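Local coordinates for putative oxidoreductase FAD-binding subunit (Sulfolobus tokodaii, PDB 4ZOH), which binds FAD and probably serves as the flavoprotein subunit of a molybdopterin-dependent oxidoreductase, relaying electrons through its flavin, at residues P86-G96 with T168-K178; I207-V215 with A243-S251. All coordinates share one frame; numbering follows the deposited sequence.

In the fold
Coming from the N terminus, the chain first reaches 86-96, which carries helix 88-93 in the FAD-binding part. Interaction 1 closes when, 71 residues on, the turn and strand at 168-178 return against it; the intervening chain includes three strands of the five-stranded antiparallel sheet. Strand 173-179 is one of the two outermost strands, within this chain, of the second, four-stranded antiparallel sheet. Two strands further across, strand 201-210 leads into interaction 2, where 207-215 is met by 243-251 after a 27-residue excursion through helices 220-226 and 233-243. The two loops follow in series, neither nested nor crossing. They share the four-stranded sheet, and Y176 packs against T210 between them; interaction 1 alone reaches the flavin.

Interaction 1 of 2, residues P86-G96 with T168-K178; sequences PLLSETASNIG and TFEGYKFSYQK. With FAD (flavin-adenine dinucleotide), chain H.
P86 CA and L87 N lie over one face of the F174 ring, both offset toward its rim. L87 N sits 3.3 Å from F174 CG, while P86 CB rests 3.9 Å from F174 CD2; the same P86 CB also meets F169 CB. The ring gets there because F174 CG lies between its own backbone N and carbonyl carbon (chi1 54°). Further along, T91 CG2 stands over the centre of the Y176 ring in a CH-pi contact, 4.0 Å from the centroid, and the N94 side chain borders that ring, its amide turned 78° from the ring plane.

Among the polar contacts, Y176 N donates a nearly straight hydrogen bond to E90 OE2 (2.9 Å, 174°), coming from above the carboxylate plane, and waters also donate to both carboxylate oxygens, linking them to F174 O, S175 OG and Y176 O. N94 ND2 holds E90 O. An alanine in place of F174 would probably leave P86 and L87 without their facing ring and open a gap beside E90 OE1.

At the far end the extended K178 chain runs alongside N94, the two side chains pointing opposite ways, and NZ bonds N94 O at 3.1 Å and FAD O4 at 2.8 Å. G96 N reaches the same FAD O4 at 2.9 Å. D118 and the D185 carbonyl also hold K178 NZ, the first by a salt bridge; D118 accepts from Y176 OH as well. Two N-H donors on one flavin carbonyl, one of them probably charged, would be expected to draw electron density toward O4 and to ease reduction of the ring.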
loop_
_atom_site.group_PDB
_atom_site.type_symbol
_atom_site.label_atom_id
_atom_site.label_comp_id
_atom_site.label_asym_id
_atom_site.label_seq_id
_atom_site.Cartn_x
_atom_site.Cartn_y
_atom_site.Cartn_z
ATOM N N PRO B 86 3.232 51.086 21.888
ATOM C CA PRO B 86 2.289 51.151 22.987
ATOM C C PRO B 86 0.898 50.737 22.526
ATOM O O PRO B 86 0.475 51.167 21.466
ATOM C CB PRO B 86 2.340 52.643 23.378
ATOM C CG PRO B 86 3.786 53.007 23.150
ATOM C CD PRO B 86 4.110 52.282 21.854
ATOM N N LEU B 87 0.221 49.906 23.335
ATOM C CA LEU B 87 -1.116 49.281 23.005
ATOM C C LEU B 87 -1.137 48.261 21.818
ATOM O O LEU B 87 -1.668 47.152 21.951
ATOM C CB LEU B 87 -2.233 50.327 22.812
ATOM C CG LEU B 87 -3.612 49.760 22.574
ATOM C CD1 LEU B 87 -4.122 48.952 23.766
ATOM C CD2 LEU B 87 -4.625 50.830 22.221
ATOM N N LEU B 88 -0.629 48.697 20.676
ATOM C CA LEU B 88 -0.735 47.967 19.436
ATOM C C LEU B 88 0.001 46.600 19.493
ATOM O O LEU B 88 -0.553 45.586 19.096
ATOM C CB LEU B 88 -0.262 48.839 18.238
ATOM C CG LEU B 88 -0.626 48.172 16.873
ATOM C CD1 LEU B 88 -2.147 48.058 16.795
ATOM C CD2 LEU B 88 -0.098 48.900 15.627
ATOM N N SER B 89 1.225 46.603 19.997
ATOM C CA SER B 89 1.984 45.369 20.165
ATOM C C SER B 89 1.304 44.372 21.063
ATOM O O SER B 89 1.247 43.173 20.743
ATOM C CB SER B 89 3.371 45.641 20.671
ATOM O OG SER B 89 4.077 46.375 19.687
ATOM N N GLU B 90 0.809 44.852 22.203
ATOM C CA GLU B 90 0.110 43.941 23.085
ATOM C C GLU B 90 -1.191 43.406 22.424
ATOM O O GLU B 90 -1.504 42.229 22.560
ATOM C CB GLU B 90 -0.164 44.605 24.406
ATOM C CG GLU B 90 -1.015 43.791 25.373
ATOM C CD GLU B 90 -1.276 44.558 26.650
ATOM O OE1 GLU B 90 -0.309 45.175 27.136
ATOM O OE2 GLU B 90 -2.421 44.564 27.137
ATOM N N THR B 91 -1.906 44.255 21.693
ATOM C CA THR B 91 -3.107 43.858 20.994
ATOM C C THR B 91 -2.786 42.758 19.955
ATOM O O THR B 91 -3.496 41.768 19.911
ATOM C CB THR B 91 -3.758 45.052 20.261
ATOM O OG1 THR B 91 -4.060 46.036 21.240
ATOM C CG2 THR B 91 -5.064 44.653 19.569
ATOM N N ALA B 92 -1.741 42.958 19.140
ATOM C CA ALA B 92 -1.305 41.946 18.125
ATOM C C ALA B 92 -1.042 40.590 18.768
ATOM O O ALA B 92 -1.433 39.574 18.190
ATOM C CB ALA B 92 -0.063 42.417 17.402
ATOM N N SER B 93 -0.410 40.605 19.967
ATOM C CA SER B 93 -0.147 39.430 20.823
ATOM C C SER B 93 -1.340 38.548 21.114
ATOM O O SER B 93 -1.192 37.357 21.462
ATOM C CB SER B 93 0.377 39.910 22.188
ATOM O OG SER B 93 1.738 40.306 22.045
ATOM N N ASN B 94 -2.491 39.182 21.207
ATOM C CA ASN B 94 -3.723 38.479 21.510
ATOM C C ASN B 94 -4.359 37.792 20.309
ATOM O O ASN B 94 -5.284 37.037 20.484
ATOM C CB ASN B 94 -4.765 39.490 22.040
ATOM C CG ASN B 94 -4.531 39.829 23.483
ATOM O OD1 ASN B 94 -5.075 39.162 24.367
ATOM N ND2 ASN B 94 -3.683 40.833 23.734
ATOM N N ILE B 95 -3.931 38.116 19.101
ATOM C CA ILE B 95 -4.624 37.611 17.907
ATOM C C ILE B 95 -4.475 36.089 17.798
ATOM O O ILE B 95 -3.392 35.538 18.058
ATOM C CB ILE B 95 -4.126 38.286 16.620
ATOM C CG1 ILE B 95 -4.552 39.739 16.613
ATOM C CG2 ILE B 95 -4.695 37.576 15.376
ATOM C CD1 ILE B 95 -3.861 40.579 15.511
ATOM N N GLY B 96 -5.570 35.405 17.505
ATOM C CA GLY B 96 -5.479 33.938 17.279
ATOM C C GLY B 96 -4.493 33.100 18.083
ATOM O O GLY B 96 -4.530 33.098 19.322
ATOM N N THR B 168 3.095 57.851 18.377
ATOM C CA THR B 168 4.018 57.025 19.159
ATOM C C THR B 168 3.669 56.779 20.620
ATOM O O THR B 168 4.267 55.898 21.259
ATOM C CB THR B 168 5.450 57.554 19.113
ATOM O OG1 THR B 168 5.409 58.947 19.354
ATOM C CG2 THR B 168 6.008 57.321 17.764
ATOM N N PHE B 169 2.717 57.569 21.143
ATOM C CA PHE B 169 2.196 57.469 22.537
ATOM C C PHE B 169 3.236 57.261 23.607
ATOM O O PHE B 169 3.015 56.438 24.512
ATOM C CB PHE B 169 1.106 56.398 22.651
ATOM C CG PHE B 169 -0.061 56.644 21.754
ATOM C CD1 PHE B 169 -1.053 57.551 22.124
ATOM C CD2 PHE B 169 -0.168 55.973 20.541
ATOM C CE1 PHE B 169 -2.114 57.796 21.271
ATOM C CE2 PHE B 169 -1.238 56.181 19.696
ATOM C CZ PHE B 169 -2.206 57.108 20.062
ATOM N N GLU B 170 4.347 57.998 23.548
ATOM C CA GLU B 170 5.394 57.857 24.578
ATOM C C GLU B 170 4.914 58.305 25.964
ATOM O O GLU B 170 4.193 59.283 26.076
ATOM C CB GLU B 170 6.642 58.645 24.183
ATOM C CG GLU B 170 7.436 57.961 23.078
ATOM C CD GLU B 170 8.470 58.868 22.444
ATOM O OE1 GLU B 170 9.194 59.548 23.211
ATOM O OE2 GLU B 170 8.562 58.907 21.186
ATOM N N GLY B 171 5.351 57.602 27.004
ATOM C CA GLY B 171 4.827 57.791 28.362
ATOM C C GLY B 171 3.343 57.407 28.622
ATOM O O GLY B 171 2.848 57.568 29.771
ATOM N N TYR B 172 2.627 56.909 27.593
ATOM C CA TYR B 172 1.255 56.486 27.799
ATOM C C TYR B 172 1.200 55.161 28.508
ATOM O O TYR B 172 2.130 54.386 28.394
ATOM C CB TYR B 172 0.480 56.363 26.513
ATOM C CG TYR B 172 -0.110 57.621 26.019
ATOM C CD1 TYR B 172 0.707 58.684 25.607
ATOM C CD2 TYR B 172 -1.488 57.738 25.893
ATOM C CE1 TYR B 172 0.142 59.854 25.100
ATOM C CE2 TYR B 172 -2.061 58.862 25.358
ATOM C CZ TYR B 172 -1.240 59.930 24.982
ATOM O OH TYR B 172 -1.827 61.085 24.488
ATOM N N LYS B 173 0.110 54.927 29.247
ATOM C CA LYS B 173 -0.159 53.622 29.856
ATOM C C LYS B 173 -1.221 52.955 28.974
ATOM O O LYS B 173 -1.904 53.645 28.258
ATOM C CB LYS B 173 -0.642 53.774 31.309
ATOM C CG LYS B 173 0.227 54.687 32.215
ATOM C CD LYS B 173 1.436 54.005 32.823
ATOM C CE LYS B 173 1.206 53.752 34.314
ATOM N NZ LYS B 173 1.515 52.346 34.751
ATOM N N PHE B 174 -1.357 51.627 29.005
ATOM C CA PHE B 174 -2.232 50.929 28.014
ATOM C C PHE B 174 -2.592 49.549 28.527
ATOM O O PHE B 174 -1.931 49.001 29.443
ATOM C CB PHE B 174 -1.619 50.857 26.581
ATOM C CG PHE B 174 -0.235 50.253 26.542
ATOM C CD1 PHE B 174 -0.052 48.857 26.428
ATOM C CD2 PHE B 174 0.890 51.068 26.631
ATOM C CE1 PHE B 174 1.231 48.306 26.441
ATOM C CE2 PHE B 174 2.181 50.516 26.648
ATOM C CZ PHE B 174 2.353 49.134 26.563
ATOM N N SER B 175 -3.664 49.018 27.967
ATOM C CA SER B 175 -4.119 47.650 28.242
ATOM C C SER B 175 -5.043 47.203 27.103
ATOM O O SER B 175 -5.859 47.990 26.630
ATOM C CB SER B 175 -4.876 47.570 29.571
ATOM O OG SER B 175 -5.149 46.213 29.892
ATOM N N TYR B 176 -4.874 45.957 26.615
ATOM C CA TYR B 176 -5.898 45.356 25.735
ATOM C C TYR B 176 -6.512 44.266 26.549
ATOM O O TYR B 176 -5.783 43.436 27.092
ATOM C CB TYR B 176 -5.308 44.822 24.417
ATOM C CG TYR B 176 -6.396 44.283 23.511
ATOM C CD1 TYR B 176 -7.441 45.101 23.108
ATOM C CD2 TYR B 176 -6.380 42.943 23.059
ATOM C CE1 TYR B 176 -8.467 44.621 22.332
ATOM C CE2 TYR B 176 -7.407 42.459 22.235
ATOM C CZ TYR B 176 -8.439 43.320 21.879
ATOM O OH TYR B 176 -9.492 42.896 21.098
ATOM N N GLN B 177 -7.831 44.317 26.719
ATOM C CA GLN B 177 -8.594 43.255 27.441
ATOM C C GLN B 177 -9.392 42.472 26.393
ATOM O O GLN B 177 -10.128 43.054 25.610
ATOM C CB GLN B 177 -9.567 43.873 28.471
ATOM C CG GLN B 177 -8.864 44.659 29.601
ATOM C CD GLN B 177 -8.078 43.754 30.538
ATOM O OE1 GLN B 177 -8.492 42.634 30.836
ATOM N NE2 GLN B 177 -6.938 44.236 31.016
ATOM N N LYS B 178 -9.210 41.164 26.370
ATOM C CA LYS B 178 -9.868 40.354 25.395
ATOM C C LYS B 178 -10.639 39.303 26.136
ATOM O O LYS B 178 -10.063 38.484 26.816
ATOM C CB LYS B 178 -8.840 39.706 24.468
ATOM C CG LYS B 178 -9.477 39.025 23.267
ATOM C CD LYS B 178 -8.462 38.392 22.338
ATOM C CE LYS B 178 -9.205 37.654 21.223
ATOM N NZ LYS B 178 -8.355 37.338 20.059
HETATM P PA FAD H . -5.468 37.530 3.933
HETATM O O1A FAD H . -6.276 36.370 4.406
HETATM O O2A FAD H . -4.339 37.357 3.009
HETATM O O5B FAD H . -6.407 38.578 3.254
HETATM C C5B FAD H . -7.666 38.948 3.895
HETATM C C4B FAD H . -8.440 40.027 2.953
HETATM O O4B FAD H . -7.625 41.236 2.676
HETATM C C3B FAD H . -8.643 39.397 1.580
HETATM O O3B FAD H . -9.899 39.785 1.082
HETATM C C2B FAD H . -7.470 39.915 0.715
HETATM O O2B FAD H . -7.742 39.949 -0.691
HETATM C C1B FAD H . -7.324 41.315 1.205
HETATM N N9A FAD H . -6.008 41.900 1.430
HETATM C C8A FAD H . -4.955 41.377 2.054
HETATM N N7A FAD H . -3.971 42.304 2.119
HETATM C C5A FAD H . -4.437 43.430 1.526
HETATM C C6A FAD H . -3.901 44.717 1.304
HETATM N N6A FAD H . -2.674 44.967 1.753
HETATM N N1A FAD H . -4.632 45.641 0.653
HETATM C C2A FAD H . -5.910 45.399 0.262
HETATM N N3A FAD H . -6.440 44.187 0.453
HETATM C C4A FAD H . -5.732 43.183 1.087
HETATM N N1 FAD H . -8.004 37.757 13.834
HETATM C C2 FAD H . -8.230 38.532 14.967
HETATM O O2 FAD H . -8.307 39.738 14.854
HETATM N N3 FAD H . -8.357 37.959 16.196
HETATM C C4 FAD H . -8.293 36.613 16.343
HETATM O O4 FAD H . -8.368 36.150 17.486
HETATM C C4X FAD H . -8.098 35.809 15.200
HETATM N N5 FAD H . -8.025 34.441 15.346
HETATM C C5X FAD H . -7.852 33.641 14.177
HETATM C C6 FAD H . -7.844 32.259 14.331
HETATM C C7 FAD H . -7.644 31.436 13.212
HETATM C C7M FAD H . -7.640 29.911 13.464
HETATM C C8 FAD H . -7.488 32.010 11.934
HETATM C C8M FAD H . -7.297 31.166 10.645
HETATM C C9 FAD H . -7.547 33.407 11.770
HETATM C C9A FAD H . -7.708 34.219 12.896
HETATM N N10 FAD H . -7.770 35.625 12.784
HETATM C C10 FAD H . -7.956 36.388 13.952
HETATM C "C1'" FAD H . -7.646 36.311 11.502
HETATM C "C2'" FAD H . -6.172 36.605 11.167
HETATM O "O2'" FAD H . -5.731 37.683 12.018
HETATM C "C3'" FAD H . -5.952 36.930 9.663
HETATM O "O3'" FAD H . -4.540 36.836 9.461
HETATM C "C4'" FAD H . -6.416 38.321 9.265
HETATM O "O4'" FAD H . -7.778 38.470 9.665
HETATM C "C5'" FAD H . -6.294 38.566 7.746
HETATM O "O5'" FAD H . -4.907 38.934 7.519
HETATM P P FAD H . -4.055 38.157 6.444
HETATM O O1P FAD H . -2.782 38.910 6.239
HETATM O O2P FAD H . -3.941 36.726 6.807
HETATM O O3P FAD H . -4.999 38.401 5.202
HETATM O O HOH W 1 -3.242 44.415 29.792
HETATM O O HOH W 2 -3.566 41.833 26.642
HETATM O O HOH W 3 -0.431 46.515 29.497
#

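Interaction 2 of 2, residues I207-V215 with A243-S251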
loop_
_atom_site.group_PDB
_atom_site.type_symbol
_atom_site.label_atom_id
_atom_site.label_comp_id
_atom_site.label_asym_id
_atom_site.label_seq_id
_atom_site.Cartn_x
_atom_site.Cartn_y
_atom_site.Cartn_z
ATOM N N ILE B 207 -10.425 54.937 24.429
ATOM C CA ILE B 207 -11.020 53.625 24.670
ATOM C C ILE B 207 -11.672 53.051 23.406
ATOM O O ILE B 207 -12.593 53.681 22.819
ATOM C CB ILE B 207 -11.992 53.666 25.836
ATOM C CG1 ILE B 207 -11.272 54.222 27.069
ATOM C CG2 ILE B 207 -12.495 52.260 26.095
ATOM C CD1 ILE B 207 -12.103 54.330 28.327
ATOM N N GLY B 208 -11.149 51.908 22.922
ATOM C CA GLY B 208 -11.742 51.300 21.704
ATOM C C GLY B 208 -12.480 50.001 22.007
ATOM O O GLY B 208 -12.031 49.191 22.819
ATOM N N LEU B 209 -13.626 49.821 21.357
ATOM C CA LEU B 209 -14.412 48.642 21.552
ATOM C C LEU B 209 -14.525 47.874 20.242
ATOM O O LEU B 209 -14.919 48.402 19.193
ATOM C CB LEU B 209 -15.818 48.977 22.080
ATOM C CG LEU B 209 -16.083 49.786 23.363
ATOM C CD1 LEU B 209 -17.598 49.826 23.587
ATOM C CD2 LEU B 209 -15.315 49.290 24.591
ATOM N N THR B 210 -14.207 46.599 20.346
ATOM C CA THR B 210 -14.420 45.676 19.265
ATOM C C THR B 210 -15.343 44.531 19.696
ATOM O O THR B 210 -15.547 44.258 20.906
ATOM C CB THR B 210 -13.071 45.190 18.670
ATOM O OG1 THR B 210 -13.330 44.507 17.427
ATOM C CG2 THR B 210 -12.328 44.290 19.666
ATOM N N ALA B 211 -15.898 43.892 18.673
ATOM C CA ALA B 211 -16.813 42.730 18.740
ATOM C C ALA B 211 -18.179 43.038 19.280
ATOM O O ALA B 211 -18.967 42.097 19.546
ATOM C CB ALA B 211 -16.195 41.539 19.482
ATOM N N VAL B 212 -18.460 44.331 19.472
ATOM C CA VAL B 212 -19.741 44.759 20.060
ATOM C C VAL B 212 -20.546 45.726 19.176
ATOM O O VAL B 212 -21.538 46.306 19.629
ATOM C CB VAL B 212 -19.609 45.278 21.533
ATOM C CG1 VAL B 212 -19.162 44.157 22.470
ATOM C CG2 VAL B 212 -18.672 46.490 21.691
ATOM N N ASN B 213 -20.106 45.905 17.930
ATOM C CA ASN B 213 -20.772 46.730 16.910
ATOM C C ASN B 213 -20.345 46.180 15.563
ATOM O O ASN B 213 -19.498 45.303 15.522
ATOM C CB ASN B 213 -20.291 48.189 16.989
ATOM C CG ASN B 213 -20.475 48.800 18.362
ATOM O OD1 ASN B 213 -21.573 49.239 18.704
ATOM N ND2 ASN B 213 -19.417 48.813 19.161
ATOM N N ASN B 214 -20.864 46.730 14.472
ATOM C CA ASN B 214 -20.505 46.287 13.116
ATOM C C ASN B 214 -19.090 46.697 12.775
ATOM O O ASN B 214 -18.403 45.995 12.004
ATOM C CB ASN B 214 -21.497 46.842 12.076
ATOM C CG ASN B 214 -21.464 48.368 12.008
ATOM O OD1 ASN B 214 -21.520 49.029 13.036
ATOM N ND2 ASN B 214 -21.343 48.932 10.807
ATOM N N VAL B 215 -18.654 47.840 13.327
ATOM C CA VAL B 215 -17.246 48.283 13.229
ATOM C C VAL B 215 -16.792 48.727 14.612
ATOM O O VAL B 215 -17.633 48.840 15.501
ATOM C CB VAL B 215 -16.988 49.400 12.190
ATOM C CG1 VAL B 215 -17.306 48.920 10.782
ATOM C CG2 VAL B 215 -17.734 50.707 12.539
ATOM N N ALA B 243 -19.145 53.135 29.308
ATOM C CA ALA B 243 -18.621 52.418 28.126
ATOM C C ALA B 243 -19.758 51.570 27.450
ATOM O O ALA B 243 -19.802 51.435 26.227
ATOM C CB ALA B 243 -17.429 51.544 28.563
ATOM N N MET B 244 -20.684 51.029 28.252
ATOM C CA MET B 244 -21.885 50.306 27.765
ATOM C C MET B 244 -22.741 51.104 26.803
ATOM O O MET B 244 -23.426 50.506 25.967
ATOM C CB MET B 244 -22.739 49.804 28.925
ATOM C CG MET B 244 -21.975 48.898 29.837
ATOM S SD MET B 244 -22.992 47.807 30.799
ATOM C CE MET B 244 -23.784 49.062 31.820
ATOM N N GLU B 245 -22.650 52.440 26.874
ATOM C CA GLU B 245 -23.424 53.308 25.994
ATOM C C GLU B 245 -22.981 53.163 24.569
ATOM O O GLU B 245 -23.801 53.350 23.659
ATOM C CB GLU B 245 -23.331 54.783 26.384
ATOM C CG GLU B 245 -23.814 55.076 27.796
ATOM C CD GLU B 245 -23.467 56.477 28.272
ATOM O OE1 GLU B 245 -23.122 57.348 27.434
ATOM O OE2 GLU B 245 -23.543 56.703 29.495
ATOM N N SER B 246 -21.703 52.849 24.348
ATOM C CA SER B 246 -21.209 52.705 22.951
ATOM C C SER B 246 -21.358 51.283 22.361
ATOM O O SER B 246 -21.028 51.080 21.199
ATOM C CB SER B 246 -19.781 53.206 22.788
ATOM O OG SER B 246 -19.587 54.360 23.562
ATOM N N ALA B 247 -21.851 50.317 23.158
ATOM C CA ALA B 247 -21.937 48.893 22.723
ATOM C C ALA B 247 -23.305 48.575 22.159
ATOM O O ALA B 247 -24.293 48.714 22.864
ATOM C CB ALA B 247 -21.601 47.928 23.866
ATOM N N ASN B 248 -23.361 48.150 20.901
ATOM C CA ASN B 248 -24.601 47.669 20.271
ATOM C C ASN B 248 -24.458 46.177 19.858
ATOM O O ASN B 248 -24.543 45.870 18.676
ATOM C CB ASN B 248 -24.925 48.614 19.075
ATOM C CG ASN B 248 -26.275 48.348 18.424
ATOM O OD1 ASN B 248 -27.133 47.637 18.949
ATOM N ND2 ASN B 248 -26.466 48.938 17.257
ATOM N N PRO B 249 -24.201 45.247 20.825
ATOM C CA PRO B 249 -23.835 43.866 20.459
ATOM C C PRO B 249 -24.995 42.949 19.987
ATOM O O PRO B 249 -26.132 43.361 20.034
ATOM C CB PRO B 249 -23.221 43.326 21.743
ATOM C CG PRO B 249 -23.986 44.024 22.814
ATOM C CD PRO B 249 -24.265 45.397 22.297
ATOM N N THR B 250 -24.662 41.707 19.586
ATOM C CA THR B 250 -25.507 40.771 18.863
ATOM C C THR B 250 -25.492 39.481 19.650
ATOM O O THR B 250 -24.434 39.080 20.132
ATOM C CB THR B 250 -24.944 40.618 17.431
ATOM O OG1 THR B 250 -24.936 41.906 16.822
ATOM C CG2 THR B 250 -25.757 39.697 16.550
ATOM N N SER B 251 -26.649 38.823 19.803
ATOM C CA SER B 251 -26.746 37.591 20.603
ATOM C C SER B 251 -26.156 36.323 19.958
ATOM O O SER B 251 -25.862 36.314 18.794
ATOM C CB SER B 251 -28.180 37.337 21.049
ATOM O OG SER B 251 -28.530 38.268 22.040
HETATM O O HOH W 4 -21.655 41.320 19.215
#
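N248 N is shared by two acceptors of 207-215: N213 OD1 at 3.0 Å, and V212 O at 2.9 Å through a weak, strongly bent bond. The amide oxygen of N213 is met from well above its carbonyl plane, and the N-H points at it with an angle of 141°. N213 CG lies anti to its carbonyl carbon (chi1 -56°), which carries the amide across to the other segment, where ND2 also makes a weak bond of 3.4 Å to S246 O. V212 O additionally lies against P249 N, which as a proline nitrogen has no hydrogen to give.

Around this polar knot is a small apolar layer. V212 CG2 touches A247 CB at 3.9 Å, V212 CB touches P249 CB at 4.1 Å, and L209 points its CD1 methyl at the turn formed by A243 and S246, coming within 3.8 Å of A243 O. A water spans the next step along the chain, donating to A211 O and accepting from T250 N.

The contact belongs to the C-terminal domain of the CO dehydrogenase flavoprotein family, here an antiparallel sheet with helices packed against it: the loop following strand 201-210 meets the irregular chain that follows helix 233-243. S246 N bonds back to A243 O at 3.0 Å, a short turn that leaves S246 CB near L209 and A247 CB against V212.

Further out, V212 and L209 rest on V189 and V191 of strand 189-198. A243 and A247 pack on V264 of helix 257-276, while P249 touches K260 of the same helix.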